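Local coordinates for Mgp-operon protein 3 (Mycoplasma pneumoniae, PDB 6RJ1) that probably takes part in attachment of the bacterium to host cells, as a surface-exposed adhesion protein of Mycoplasma pneumoniae, at residues Thr174-Ala180 with Glu240-Thr245; Asn212-Val218 with Pro604-Phe609; Gly663-Val669 with Val758-Leu763; Phe670-Leu675 with Tyr732-Tyr737; Tyr738-Asn742 with Thr762-Ala767. All coordinates share one frame. Numbering follows the deposited sequence.

How the interactions relate
From the N terminus, interaction 1 closes a loop between helix 176-179 and the end of strand 239-241. Interaction 2 starts within that loop, so the two cross; it joins the loops leading to strands 220-222 and 609-611. Interaction 3 joins the start of helix 666-673 to Val758-Leu763. Interaction 4 lies within this span and joins the later part of that helix to the end of strand 723-732 and the loop after it. Interaction 5 closes a short loop and shares Thr762 and Leu763 with interaction 3. Leu673 touches Leu763 between interactions 4 and 5. Asn176 ties interaction 1 to interactions 3 and 5 through a weak hydrogen bond to Leu763 O. Asn606 of interaction 2 touches Val667.

Interaction 1 of 5, residues Thr174-Ala180 with Glu240-Thr245; sequences TPNAGLA and EPLDST
An Asx turn just after strand 239-241 packs against a short, weakly bonded helix at about 176-179. Glu240 and Pro241 are extended. Asp243 (t rotamer) makes the turn, its OD1 accepting from Thr245 N at 3.2 Å. The nearest CA pair is Gly178 and Asp243, 4.3 Å apart. Ser244 N donates to Ala177 O at 2.9 Å. Ser244 (m rotamer) also donates from OG to Gly178 O at 2.6 Å. Asp243 CA adds a CH...O contact of 3.4 Å to Ala177 O. Pro175 CG lies 4.3 Å from Leu242 CD2, and Ala177 CB lies 3.3 Å from Leu242 O. A side chain on Gly178 would clash with Pro241 O. Thr174 OG1 sits 2.9 Å from both OE1 and OE2 of Glu240 (p rotamer). Glu240 OE2 is also hydrogen-bonded to Thr171 OG1, and OE1 forms a salt bridge to Arg227. Ser244 thus satisfies two successive helix carbonyls, while the buried carboxylate has its charge balanced by Arg227.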
# COMPACT_ATOMS: atom_id res chain seq x y z
N THR A 174 3.26 -7.74 -13.81
CA THR A 174 2.20 -6.94 -14.41
C THR A 174 2.85 -5.87 -15.29
O THR A 174 3.56 -5.01 -14.76
CB THR A 174 1.27 -6.34 -13.33
OG1 THR A 174 0.72 -7.39 -12.52
CG2 THR A 174 0.14 -5.49 -13.91
N PRO A 175 2.66 -5.92 -16.63
CA PRO A 175 3.28 -4.89 -17.48
C PRO A 175 2.49 -3.58 -17.50
O PRO A 175 1.31 -3.57 -17.14
CB PRO A 175 3.32 -5.56 -18.86
CG PRO A 175 2.21 -6.55 -18.85
CD PRO A 175 1.85 -6.86 -17.42
N ASN A 176 3.14 -2.48 -17.92
CA ASN A 176 2.54 -1.14 -18.03
C ASN A 176 1.21 -1.14 -18.82
O ASN A 176 0.25 -0.54 -18.35
CB ASN A 176 3.54 -0.14 -18.65
CG ASN A 176 4.54 0.44 -17.67
OD1 ASN A 176 4.31 0.53 -16.45
ND2 ASN A 176 5.66 0.89 -18.20
N ALA A 177 1.15 -1.83 -19.99
CA ALA A 177 -0.06 -1.94 -20.81
C ALA A 177 -1.18 -2.71 -20.09
O ALA A 177 -2.37 -2.45 -20.33
CB ALA A 177 0.26 -2.60 -22.14
N GLY A 178 -0.79 -3.61 -19.19
CA GLY A 178 -1.71 -4.37 -18.35
C GLY A 178 -2.45 -3.44 -17.40
O GLY A 178 -3.60 -3.70 -17.09
N LEU A 179 -1.80 -2.35 -16.95
CA LEU A 179 -2.44 -1.37 -16.07
C LEU A 179 -3.35 -0.39 -16.84
O LEU A 179 -4.27 0.18 -16.25
CB LEU A 179 -1.39 -0.58 -15.26
CG LEU A 179 -0.83 -1.18 -13.95
CD1 LEU A 179 -1.76 -2.20 -13.29
CD2 LEU A 179 0.55 -1.70 -14.14
N ALA A 180 -3.07 -0.18 -18.15
CA ALA A 180 -3.78 0.75 -19.03
C ALA A 180 -5.23 0.37 -19.33
O ALA A 180 -5.49 -0.68 -19.91
CB ALA A 180 -3.00 0.94 -20.33
N GLU A 240 -3.95 -12.62 -15.88
CA GLU A 240 -4.04 -11.17 -16.02
C GLU A 240 -3.60 -10.75 -17.43
O GLU A 240 -2.69 -11.37 -17.98
CB GLU A 240 -3.28 -10.42 -14.90
CG GLU A 240 -1.81 -10.77 -14.76
CD GLU A 240 -1.01 -9.71 -14.04
OE1 GLU A 240 -1.01 -8.55 -14.51
OE2 GLU A 240 -0.40 -10.02 -13.00
N PRO A 241 -4.26 -9.74 -18.06
CA PRO A 241 -3.91 -9.38 -19.44
C PRO A 241 -2.58 -8.64 -19.62
O PRO A 241 -2.13 -7.93 -18.71
CB PRO A 241 -5.09 -8.53 -19.90
CG PRO A 241 -5.61 -7.92 -18.66
CD PRO A 241 -5.39 -8.92 -17.56
N LEU A 242 -1.98 -8.79 -20.81
CA LEU A 242 -0.74 -8.11 -21.19
C LEU A 242 -1.05 -6.65 -21.52
O LEU A 242 -0.22 -5.78 -21.27
CB LEU A 242 -0.11 -8.79 -22.41
CG LEU A 242 0.62 -10.09 -22.13
CD1 LEU A 242 0.66 -10.94 -23.35
CD2 LEU A 242 2.04 -9.83 -21.63
N ASP A 243 -2.25 -6.41 -22.08
CA ASP A 243 -2.77 -5.10 -22.46
C ASP A 243 -4.25 -5.04 -22.06
O ASP A 243 -5.07 -5.75 -22.65
CB ASP A 243 -2.60 -4.87 -23.98
CG ASP A 243 -2.70 -3.43 -24.46
OD1 ASP A 243 -3.25 -2.58 -23.72
OD2 ASP A 243 -2.22 -3.15 -25.59
N SER A 244 -4.58 -4.22 -21.06
CA SER A 244 -5.95 -4.07 -20.56
C SER A 244 -6.85 -3.20 -21.45
O SER A 244 -8.05 -3.09 -21.20
CB SER A 244 -5.94 -3.56 -19.13
OG SER A 244 -5.77 -4.64 -18.24
N THR A 245 -6.26 -2.62 -22.50
CA THR A 245 -6.94 -1.82 -23.51
C THR A 245 -7.48 -2.78 -24.59
O THR A 245 -8.41 -2.43 -25.33
CB THR A 245 -5.98 -0.69 -23.96
OG1 THR A 245 -6.27 0.49 -23.22
CG2 THR A 245 -6.00 -0.41 -25.47

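Interaction 2 of 5, residues Asn212-Val218 with Pro604-Phe609; sequences NPGPKAV and PINGLF
Ala217, Pro604 and Ile605 form the middle of this contact. Ala217 CB points at the other segment. It lies 3.6 Å from Pro604 CB, 3.6 Å from Ile605 N and 3.4 Å from Asn606 O. Pro604 CB also reaches Val218 O at 3.8 Å. Ile605 is in the t,t rotamer, which sends its CD1 to 3.9 Å from Pro213 CD and 3.9 Å from Asn212 ND2. The nearest CA pairs are Gly214 with Ile605, 5.0 Å, and Ala217 with Gly607, 5.3 Å. Neither segment is regular helix or strand. Residues 212-218 instead join two turns, an Asx turn and a type I beta turn. In the first, Asn212 OD1 accepts from Gly214 N at 3.0 Å. In the second, Ala217 N donates to Gly214 O at 3.2 Å. A side chain on Gly214 would run into Ile605 O. The folded loop leads to strand 220-222, and its partner leads to strand 609-611. Gln187 of helix 187-192 bonds to Gly214 O, and Asn212 ND2 bonds to Gln635 O. Phe609, with chi1 in m, brings its ring edge to Pro213 O, 3.3 Å from CE1; CE1 also lies 4.1 Å from Pro213 CB. A water donates to Val218 O at 3.2 Å and weakly to Asn606 O at 3.5 Å.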
# COMPACT_ATOMS: atom_id res chain seq x y z
N ASN A 212 -14.41 26.75 -15.88
CA ASN A 212 -13.68 25.49 -16.03
C ASN A 212 -13.19 25.41 -17.47
O ASN A 212 -14.00 25.44 -18.40
CB ASN A 212 -14.55 24.28 -15.68
CG ASN A 212 -13.77 23.00 -15.54
OD1 ASN A 212 -13.19 22.47 -16.50
ND2 ASN A 212 -13.75 22.45 -14.34
N PRO A 213 -11.85 25.39 -17.69
CA PRO A 213 -11.32 25.38 -19.06
C PRO A 213 -11.12 23.99 -19.68
O PRO A 213 -10.58 23.91 -20.78
CB PRO A 213 -9.99 26.10 -18.89
CG PRO A 213 -9.53 25.68 -17.54
CD PRO A 213 -10.74 25.39 -16.70
N GLY A 214 -11.54 22.93 -18.99
CA GLY A 214 -11.34 21.57 -19.47
C GLY A 214 -12.59 20.79 -19.81
O GLY A 214 -12.90 19.82 -19.11
N PRO A 215 -13.30 21.12 -20.92
CA PRO A 215 -14.50 20.33 -21.28
C PRO A 215 -14.16 18.89 -21.67
O PRO A 215 -14.98 17.99 -21.49
CB PRO A 215 -15.08 21.10 -22.47
CG PRO A 215 -13.95 21.85 -23.04
CD PRO A 215 -13.08 22.21 -21.89
N LYS A 216 -12.93 18.68 -22.18
CA LYS A 216 -12.43 17.39 -22.64
C LYS A 216 -11.74 16.57 -21.55
O LYS A 216 -11.25 15.48 -21.84
CB LYS A 216 -11.51 17.56 -23.88
CG LYS A 216 -12.16 18.26 -25.08
CD LYS A 216 -13.43 17.58 -25.61
CE LYS A 216 -14.09 18.44 -26.67
NZ LYS A 216 -15.39 17.87 -27.11
N ALA A 217 -11.74 17.06 -20.29
CA ALA A 217 -11.15 16.35 -19.16
C ALA A 217 -11.88 15.02 -18.90
O ALA A 217 -13.10 15.00 -18.78
CB ALA A 217 -11.17 17.22 -17.91
N VAL A 218 -11.11 13.92 -18.89
CA VAL A 218 -11.61 12.56 -18.74
C VAL A 218 -12.14 12.31 -17.32
O VAL A 218 -11.46 12.61 -16.34
CB VAL A 218 -10.57 11.50 -19.20
CG1 VAL A 218 -11.09 10.09 -19.03
CG2 VAL A 218 -10.16 11.74 -20.66
N PRO A 604 -13.25 16.61 -12.70
CA PRO A 604 -12.13 16.77 -13.65
C PRO A 604 -11.82 18.20 -14.10
O PRO A 604 -12.67 19.09 -14.01
CB PRO A 604 -12.54 15.88 -14.84
CG PRO A 604 -13.64 15.03 -14.35
CD PRO A 604 -14.33 15.79 -13.28
N ILE A 605 -10.57 18.43 -14.55
CA ILE A 605 -10.07 19.72 -15.04
C ILE A 605 -8.86 19.54 -15.96
O ILE A 605 -8.75 20.21 -16.99
CB ILE A 605 -9.79 20.76 -13.88
CG1 ILE A 605 -9.66 22.21 -14.43
CG2 ILE A 605 -8.59 20.36 -12.99
CD1 ILE A 605 -10.05 23.30 -13.49
N ASN A 606 -7.95 18.63 -15.59
CA ASN A 606 -6.71 18.36 -16.31
C ASN A 606 -6.90 17.52 -17.55
O ASN A 606 -7.79 16.66 -17.62
CB ASN A 606 -5.65 17.76 -15.37
CG ASN A 606 -5.26 18.67 -14.23
OD1 ASN A 606 -5.36 19.90 -14.31
ND2 ASN A 606 -4.81 18.10 -13.14
N GLY A 607 -6.05 17.79 -18.52
CA GLY A 607 -6.00 17.15 -19.82
C GLY A 607 -5.00 17.89 -20.68
O GLY A 607 -4.31 18.78 -20.18
N LEU A 608 -4.94 17.57 -21.98
CA LEU A 608 -4.01 18.24 -22.89
C LEU A 608 -4.46 19.66 -23.22
O LEU A 608 -5.54 19.85 -23.78
CB LEU A 608 -3.75 17.41 -24.16
CG LEU A 608 -2.63 17.92 -25.09
CD1 LEU A 608 -1.29 17.34 -24.71
CD2 LEU A 608 -2.94 17.61 -26.53
N PHE A 609 -3.63 20.64 -22.84
CA PHE A 609 -3.83 22.07 -23.12
C PHE A 609 -2.71 22.51 -24.06
O PHE A 609 -1.53 22.46 -23.69
CB PHE A 609 -3.84 22.90 -21.82
CG PHE A 609 -5.08 22.72 -20.97
CD1 PHE A 609 -6.21 23.50 -21.18
CD2 PHE A 609 -5.11 21.78 -19.94
CE1 PHE A 609 -7.35 23.35 -20.39
CE2 PHE A 609 -6.26 21.62 -19.16
CZ PHE A 609 -7.37 22.41 -19.38
O HOH W 1 -8.80 14.12 -15.48

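Interaction 3 of 5, residues Gly663-Val669 with Val758-Leu763; sequences GDDGVTV and VKISTL
Val758, in the long connection between strands 723-732 and 779-786, lies next to the first turn of helix 666-673. Its O makes a CH...O contact of 3.3 Å with Gly666 CA. Lys759 follows, its CA 4.3 Å from Asp665 CA. Its side chain, p,t,t,p, folds over Asp664, with CB 3.3 Å from Asp664 OD1 and a salt bridge of 3.5 Å from NZ to Asp664 OD2. NZ also donates to Ser761 OG at 3.0 Å, and Lys759 N donates to Thr762 OG1 at 3.1 Å. Ile760 opens a type I turn that runs to Leu763, closed by Leu763 N to Ile760 O at 3.1 Å. The Ile760 side chain (m,t) puts CD1 3.3 Å from Gly663 O and CG1 3.9 Å from Val669 CG2. Ser761 makes the two direct hydrogen bonds: its N donates to Asp664 OD1 at 2.8 Å, and its OG to Asp664 OD2 at 2.7 Å. Leu763 CD1 ends the row, 3.8 Å from Val669 CG1. Asp664 (t rotamer, phi/psi -67/77) is the centre of an inverse gamma turn, with a weak Asp665 N to Gly663 O bond of 2.8 Å. Asp665 is the N-cap, its OD2 accepting from Val667 N at 3.3 Å. This is a capped helix N-terminus, with the aspartate just before the cap holding a neighbouring type I turn.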
# COMPACT_ATOMS: atom_id res chain seq x y z
N GLY A 663 -6.76 5.44 -16.56
CA GLY A 663 -7.06 5.98 -17.88
C GLY A 663 -5.82 6.09 -18.72
O GLY A 663 -4.88 6.80 -18.36
N ASP A 664 -5.78 5.34 -19.83
CA ASP A 664 -4.67 5.26 -20.78
C ASP A 664 -4.50 6.58 -21.52
O ASP A 664 -4.93 6.75 -22.67
CB ASP A 664 -4.90 4.07 -21.73
CG ASP A 664 -3.74 3.74 -22.62
OD1 ASP A 664 -2.58 3.95 -22.19
OD2 ASP A 664 -3.98 3.26 -23.75
N ASP A 665 -3.89 7.55 -20.83
CA ASP A 665 -3.66 8.92 -21.31
C ASP A 665 -2.33 9.46 -20.75
O ASP A 665 -1.74 8.87 -19.84
CB ASP A 665 -4.84 9.81 -20.86
CG ASP A 665 -4.93 11.15 -21.57
OD1 ASP A 665 -5.33 11.17 -22.76
OD2 ASP A 665 -4.58 12.18 -20.95
N GLY A 666 -1.90 10.59 -21.31
CA GLY A 666 -0.68 11.28 -20.90
C GLY A 666 -0.74 11.86 -19.50
O GLY A 666 0.26 11.80 -18.78
N VAL A 667 -1.90 12.43 -19.11
CA VAL A 667 -2.07 13.06 -17.80
C VAL A 667 -1.79 12.07 -16.65
O VAL A 667 -1.05 12.41 -15.73
CB VAL A 667 -3.42 13.83 -17.66
CG1 VAL A 667 -4.62 12.89 -17.68
CG2 VAL A 667 -3.43 14.71 -16.42
N THR A 668 -2.32 10.84 -16.74
CA THR A 668 -2.12 9.77 -15.75
C THR A 668 -0.64 9.36 -15.66
O THR A 668 -0.14 9.11 -14.56
CB THR A 668 -3.07 8.61 -16.02
OG1 THR A 668 -2.95 8.28 -17.40
CG2 THR A 668 -4.53 8.97 -15.73
N VAL A 669 0.07 9.34 -16.82
CA VAL A 669 1.50 9.05 -16.92
C VAL A 669 2.28 10.17 -16.20
O VAL A 669 3.15 9.90 -15.38
CB VAL A 669 1.95 8.88 -18.40
CG1 VAL A 669 3.46 8.81 -18.53
CG2 VAL A 669 1.30 7.66 -19.03
N VAL A 758 2.52 10.03 -25.35
CA VAL A 758 2.79 8.85 -24.53
C VAL A 758 1.69 8.66 -23.49
O VAL A 758 1.45 9.53 -22.66
CB VAL A 758 4.23 8.80 -23.90
CG1 VAL A 758 4.40 7.58 -22.99
CG2 VAL A 758 5.31 8.81 -24.99
N LYS A 759 1.03 7.51 -23.58
CA LYS A 759 -0.00 7.04 -22.67
C LYS A 759 0.56 5.84 -21.88
O LYS A 759 1.74 5.52 -22.03
CB LYS A 759 -1.32 6.75 -23.40
CG LYS A 759 -1.21 6.09 -24.77
CD LYS A 759 -2.57 6.12 -25.46
CE LYS A 759 -2.57 5.51 -26.84
NZ LYS A 759 -2.42 4.03 -26.80
N ILE A 760 -0.23 5.23 -20.99
CA ILE A 760 0.22 4.10 -20.15
C ILE A 760 0.65 2.90 -21.01
O ILE A 760 1.74 2.36 -20.81
CB ILE A 760 -0.83 3.72 -19.06
CG1 ILE A 760 -1.32 4.94 -18.26
CG2 ILE A 760 -0.28 2.64 -18.13
CD1 ILE A 760 -2.55 4.69 -17.41
N SER A 761 -0.20 2.52 -21.98
CA SER A 761 0.04 1.39 -22.87
C SER A 761 1.31 1.54 -23.71
O SER A 761 1.92 0.52 -24.04
CB SER A 761 -1.17 1.11 -23.74
OG SER A 761 -1.56 2.26 -24.48
N THR A 762 1.74 2.78 -24.03
CA THR A 762 2.95 3.01 -24.85
C THR A 762 4.21 3.25 -23.99
O THR A 762 5.32 3.22 -24.53
CB THR A 762 2.74 4.11 -25.90
OG1 THR A 762 2.51 5.36 -25.26
CG2 THR A 762 1.60 3.78 -26.85
N LEU A 763 4.04 3.44 -22.66
CA LEU A 763 5.12 3.63 -21.69
C LEU A 763 5.94 2.34 -21.58
O LEU A 763 5.37 1.26 -21.40
CB LEU A 763 4.56 4.04 -20.31
CG LEU A 763 5.56 4.64 -19.31
CD1 LEU A 763 5.91 6.08 -19.65
CD2 LEU A 763 5.01 4.57 -17.90

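Interaction 4 of 5, residues Phe670-Leu675 with Tyr732-Tyr737; sequences FDALGL and YLPVPY
Leu673 (m,p) is the apolar centre. Its CD1 lies 4.0 Å from Val735 CG2, and its CB 4.0 Å from Tyr737 CB. Leu675 (m,t) closes on the same tyrosine, with CD2 3.6 Å from Tyr737 CB. Tyr737 is in the p rotamer. The nearest CA pairs are Leu673 with Tyr737, 4.7 Å, and Ala672 with Pro734, 5.3 Å. Pro734 CB packs 3.1 Å from Ala672 O and 3.6 Å from Gly674 N. A side chain on Gly674 would strike Pro734 CG. Further out, Leu673 CA makes a CH...O contact of 3.6 Å with Val735 O. A water donates to Leu673 O at 2.7 Å and accepts from Tyr737 N at 3.3 Å. Val735 N donates to Ala672 O at 3.0 Å, a carbonyl that also receives Gln692 NE2. Tyr732, with chi1 in t, extends its ring so that OH donates to Asp671 O at 2.6 Å. Gly674 leaves helical geometry with phi/psi 63/49, and Leu675 N bonds back to Phe670 O at 2.9 Å. The pattern is that of a glycine-terminated helix C-terminus, with carbonyls of its last turn taken up by the end of strand 723-732 and the loop that follows.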
# COMPACT_ATOMS: atom_id res chain seq x y z
N PHE A 670 1.92 11.43 -16.48
CA PHE A 670 2.53 12.62 -15.88
C PHE A 670 2.33 12.67 -14.36
O PHE A 670 3.25 13.03 -13.63
CB PHE A 670 2.00 13.89 -16.58
CG PHE A 670 2.84 14.33 -17.76
CD1 PHE A 670 2.94 13.53 -18.89
CD2 PHE A 670 3.54 15.52 -17.72
CE1 PHE A 670 3.74 13.92 -19.97
CE2 PHE A 670 4.34 15.92 -18.80
CZ PHE A 670 4.43 15.11 -19.92
N ASP A 671 1.16 12.26 -13.90
CA ASP A 671 0.79 12.23 -12.49
C ASP A 671 1.50 11.13 -11.73
O ASP A 671 1.80 11.30 -10.55
CB ASP A 671 -0.73 12.05 -12.36
CG ASP A 671 -1.58 13.26 -12.70
OD1 ASP A 671 -1.07 14.19 -13.37
OD2 ASP A 671 -2.75 13.29 -12.29
N ALA A 672 1.73 9.98 -12.37
CA ALA A 672 2.37 8.85 -11.72
C ALA A 672 3.88 8.98 -11.70
O ALA A 672 4.52 8.48 -10.78
CB ALA A 672 1.97 7.56 -12.41
N LEU A 673 4.45 9.64 -12.71
CA LEU A 673 5.89 9.80 -12.86
C LEU A 673 6.43 11.14 -12.35
O LEU A 673 7.64 11.35 -12.34
CB LEU A 673 6.26 9.55 -14.33
CG LEU A 673 6.51 8.10 -14.77
CD1 LEU A 673 5.24 7.25 -14.74
CD2 LEU A 673 7.07 8.06 -16.18
N GLY A 674 5.53 12.01 -11.88
CA GLY A 674 5.85 13.32 -11.33
C GLY A 674 6.49 14.25 -12.33
O GLY A 674 7.53 14.85 -12.04
N LEU A 675 5.86 14.37 -13.51
CA LEU A 675 6.37 15.15 -14.63
C LEU A 675 5.65 16.49 -14.85
O LEU A 675 5.96 17.21 -15.80
CB LEU A 675 6.35 14.28 -15.90
CG LEU A 675 7.33 13.11 -15.93
CD1 LEU A 675 6.88 12.06 -16.90
CD2 LEU A 675 8.73 13.59 -16.29
N TYR A 732 2.81 13.41 -1.69
CA TYR A 732 2.87 12.95 -3.06
C TYR A 732 4.26 12.38 -3.30
O TYR A 732 5.27 13.07 -3.15
CB TYR A 732 2.52 14.11 -4.01
CG TYR A 732 2.73 13.84 -5.48
CD1 TYR A 732 2.04 12.82 -6.13
CD2 TYR A 732 3.55 14.67 -6.25
CE1 TYR A 732 2.20 12.60 -7.51
CE2 TYR A 732 3.71 14.47 -7.61
CZ TYR A 732 3.03 13.44 -8.24
OH TYR A 732 3.20 13.28 -9.59
N LEU A 733 4.30 11.09 -3.62
CA LEU A 733 5.53 10.36 -3.84
C LEU A 733 5.44 9.52 -5.14
O LEU A 733 5.12 8.33 -5.09
CB LEU A 733 5.82 9.49 -2.59
CG LEU A 733 7.19 8.86 -2.43
CD1 LEU A 733 8.29 9.90 -2.49
CD2 LEU A 733 7.26 8.09 -1.13
N PRO A 734 5.67 10.15 -6.31
CA PRO A 734 5.57 9.41 -7.57
C PRO A 734 6.76 8.50 -7.84
O PRO A 734 7.79 8.67 -7.20
CB PRO A 734 5.50 10.53 -8.61
CG PRO A 734 6.28 11.63 -8.02
CD PRO A 734 6.03 11.57 -6.55
N VAL A 735 6.65 7.56 -8.81
CA VAL A 735 7.79 6.72 -9.22
C VAL A 735 8.80 7.59 -9.98
O VAL A 735 8.39 8.55 -10.63
CB VAL A 735 7.43 5.49 -10.10
CG1 VAL A 735 7.03 4.30 -9.25
CG2 VAL A 735 6.38 5.80 -11.16
N PRO A 736 10.12 7.27 -9.96
CA PRO A 736 11.06 8.06 -10.75
C PRO A 736 10.69 7.96 -12.23
O PRO A 736 10.42 6.86 -12.72
CB PRO A 736 12.40 7.39 -10.47
CG PRO A 736 12.21 6.65 -9.22
CD PRO A 736 10.81 6.16 -9.27
N TYR A 737 10.60 9.10 -12.91
CA TYR A 737 10.28 9.16 -14.34
C TYR A 737 11.36 8.44 -15.14
O TYR A 737 11.06 7.85 -16.18
CB TYR A 737 10.13 10.61 -14.82
CG TYR A 737 11.30 11.51 -14.47
CD1 TYR A 737 12.40 11.62 -15.32
CD2 TYR A 737 11.30 12.27 -13.30
CE1 TYR A 737 13.49 12.43 -15.00
CE2 TYR A 737 12.39 13.08 -12.97
CZ TYR A 737 13.48 13.16 -13.83
OH TYR A 737 14.55 13.97 -13.51
O HOH W 2 9.69 11.17 -10.54

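Interaction 5 of 5, residues Tyr738-Asn742 with Thr762-Ala767; sequences YYSAN and TLESQA
Backbone hydrogen bonds come first. Gln766 N donates to Tyr739 O at 2.9 Å, and Ala741 N donates to Glu764 O at 2.9 Å. They flank Ser740 and Ser765, whose CA atoms are 4.6 Å apart. The two hydrogen bonds make a single antiparallel beta bridge, with Ser740 and Ser765 as its non-hydrogen-bonded pair. Ser740 CA adds a CH...O contact of 3.3 Å to Glu764 O. The bridge lies in the long connection between strands 723-732 and 779-786, and the end of a short 3-10 segment, at Tyr738 and Tyr739, leads into it. Side chain to backbone bonds extend the pairing at both ends. Asn742, with chi1 in p, accepts at OD1 from Glu764 N at 2.8 Å and donates from ND2 to Thr762 O at 2.9 Å. Its amide therefore acts much as another backbone peptide would. At the other end Gln766 (p,t) donates from NE2 to Tyr738 O at 2.8 Å. The apolar pair is Tyr739 CD2 and Ala767 CB, 4.0 Å apart. Ala741 CB and Glu764 CB make a carbon-carbon contact of 4.0 Å. A Leu763 methyl, CD2, rests 3.6 Å from Ser740 OG, a hydroxyl hydrogen-bonded to Ser774. Tyr739 OH bonds to Ser844.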
# COMPACT_ATOMS: atom_id res chain seq x y z
N TYR A 738 12.61 8.47 -14.64
CA TYR A 738 13.78 7.87 -15.27
C TYR A 738 13.79 6.33 -15.17
O TYR A 738 14.70 5.70 -15.68
CB TYR A 738 15.10 8.51 -14.78
CG TYR A 738 15.29 8.51 -13.28
CD1 TYR A 738 15.82 7.41 -12.62
CD2 TYR A 738 14.99 9.64 -12.52
CE1 TYR A 738 16.02 7.42 -11.24
CE2 TYR A 738 15.19 9.66 -11.14
CZ TYR A 738 15.72 8.55 -10.51
OH TYR A 738 15.89 8.55 -9.14
N TYR A 739 12.75 5.75 -14.54
CA TYR A 739 12.56 4.30 -14.46
C TYR A 739 11.89 3.84 -15.75
O TYR A 739 11.80 2.64 -16.02
CB TYR A 739 11.71 3.93 -13.23
CG TYR A 739 12.52 3.60 -11.99
CD1 TYR A 739 13.80 4.12 -11.81
CD2 TYR A 739 11.99 2.79 -10.99
CE1 TYR A 739 14.54 3.82 -10.67
CE2 TYR A 739 12.74 2.49 -9.85
CZ TYR A 739 14.01 3.01 -9.69
OH TYR A 739 14.76 2.72 -8.59
N SER A 740 11.41 4.81 -16.54
CA SER A 740 10.77 4.62 -17.84
C SER A 740 11.74 5.04 -18.93
O SER A 740 12.37 6.09 -18.83
CB SER A 740 9.48 5.43 -17.94
OG SER A 740 8.47 4.90 -17.10
N ALA A 741 11.85 4.21 -19.98
CA ALA A 741 12.75 4.46 -21.11
C ALA A 741 12.31 5.65 -21.94
O ALA A 741 13.15 6.47 -22.30
CB ALA A 741 12.85 3.22 -21.98
N ASN A 742 11.00 5.77 -22.22
CA ASN A 742 10.44 6.83 -23.06
C ASN A 742 9.57 7.82 -22.27
O ASN A 742 8.46 8.15 -22.70
CB ASN A 742 9.64 6.20 -24.23
CG ASN A 742 8.44 5.36 -23.81
OD1 ASN A 742 8.31 4.91 -22.65
ND2 ASN A 742 7.51 5.14 -24.74
N THR A 762 1.74 2.78 -24.03
CA THR A 762 2.95 3.01 -24.85
C THR A 762 4.21 3.25 -23.99
O THR A 762 5.32 3.22 -24.53
CB THR A 762 2.74 4.11 -25.90
OG1 THR A 762 2.51 5.36 -25.26
CG2 THR A 762 1.60 3.78 -26.85
N LEU A 763 4.04 3.44 -22.66
CA LEU A 763 5.12 3.63 -21.69
C LEU A 763 5.94 2.34 -21.58
O LEU A 763 5.37 1.26 -21.40
CB LEU A 763 4.56 4.04 -20.31
CG LEU A 763 5.56 4.64 -19.31
CD1 LEU A 763 5.91 6.08 -19.65
CD2 LEU A 763 5.01 4.57 -17.90
N GLU A 764 7.27 2.48 -21.75
CA GLU A 764 8.26 1.40 -21.73
C GLU A 764 9.01 1.40 -20.40
O GLU A 764 9.63 2.41 -20.04
CB GLU A 764 9.28 1.58 -22.88
CG GLU A 764 8.70 1.49 -24.29
CD GLU A 764 9.62 1.96 -25.40
OE1 GLU A 764 9.12 2.60 -26.35
OE2 GLU A 764 10.85 1.70 -25.33
N SER A 765 8.99 0.27 -19.68
CA SER A 765 9.70 0.17 -18.41
C SER A 765 11.14 -0.26 -18.60
O SER A 765 11.42 -1.22 -19.32
CB SER A 765 8.99 -0.79 -17.47
OG SER A 765 9.79 -1.08 -16.33
N GLN A 766 12.06 0.45 -17.92
CA GLN A 766 13.49 0.13 -17.88
C GLN A 766 13.95 -0.11 -16.43
O GLN A 766 15.16 -0.18 -16.15
CB GLN A 766 14.35 1.16 -18.65
CG GLN A 766 14.49 2.52 -17.98
CD GLN A 766 15.28 3.53 -18.78
OE1 GLN A 766 15.73 3.27 -19.90
NE2 GLN A 766 15.45 4.71 -18.22
N ALA A 767 12.97 -0.28 -15.51
CA ALA A 767 13.16 -0.55 -14.09
C ALA A 767 13.78 -1.93 -13.84
O ALA A 767 13.44 -2.89 -14.54
CB ALA A 767 11.83 -0.44 -13.36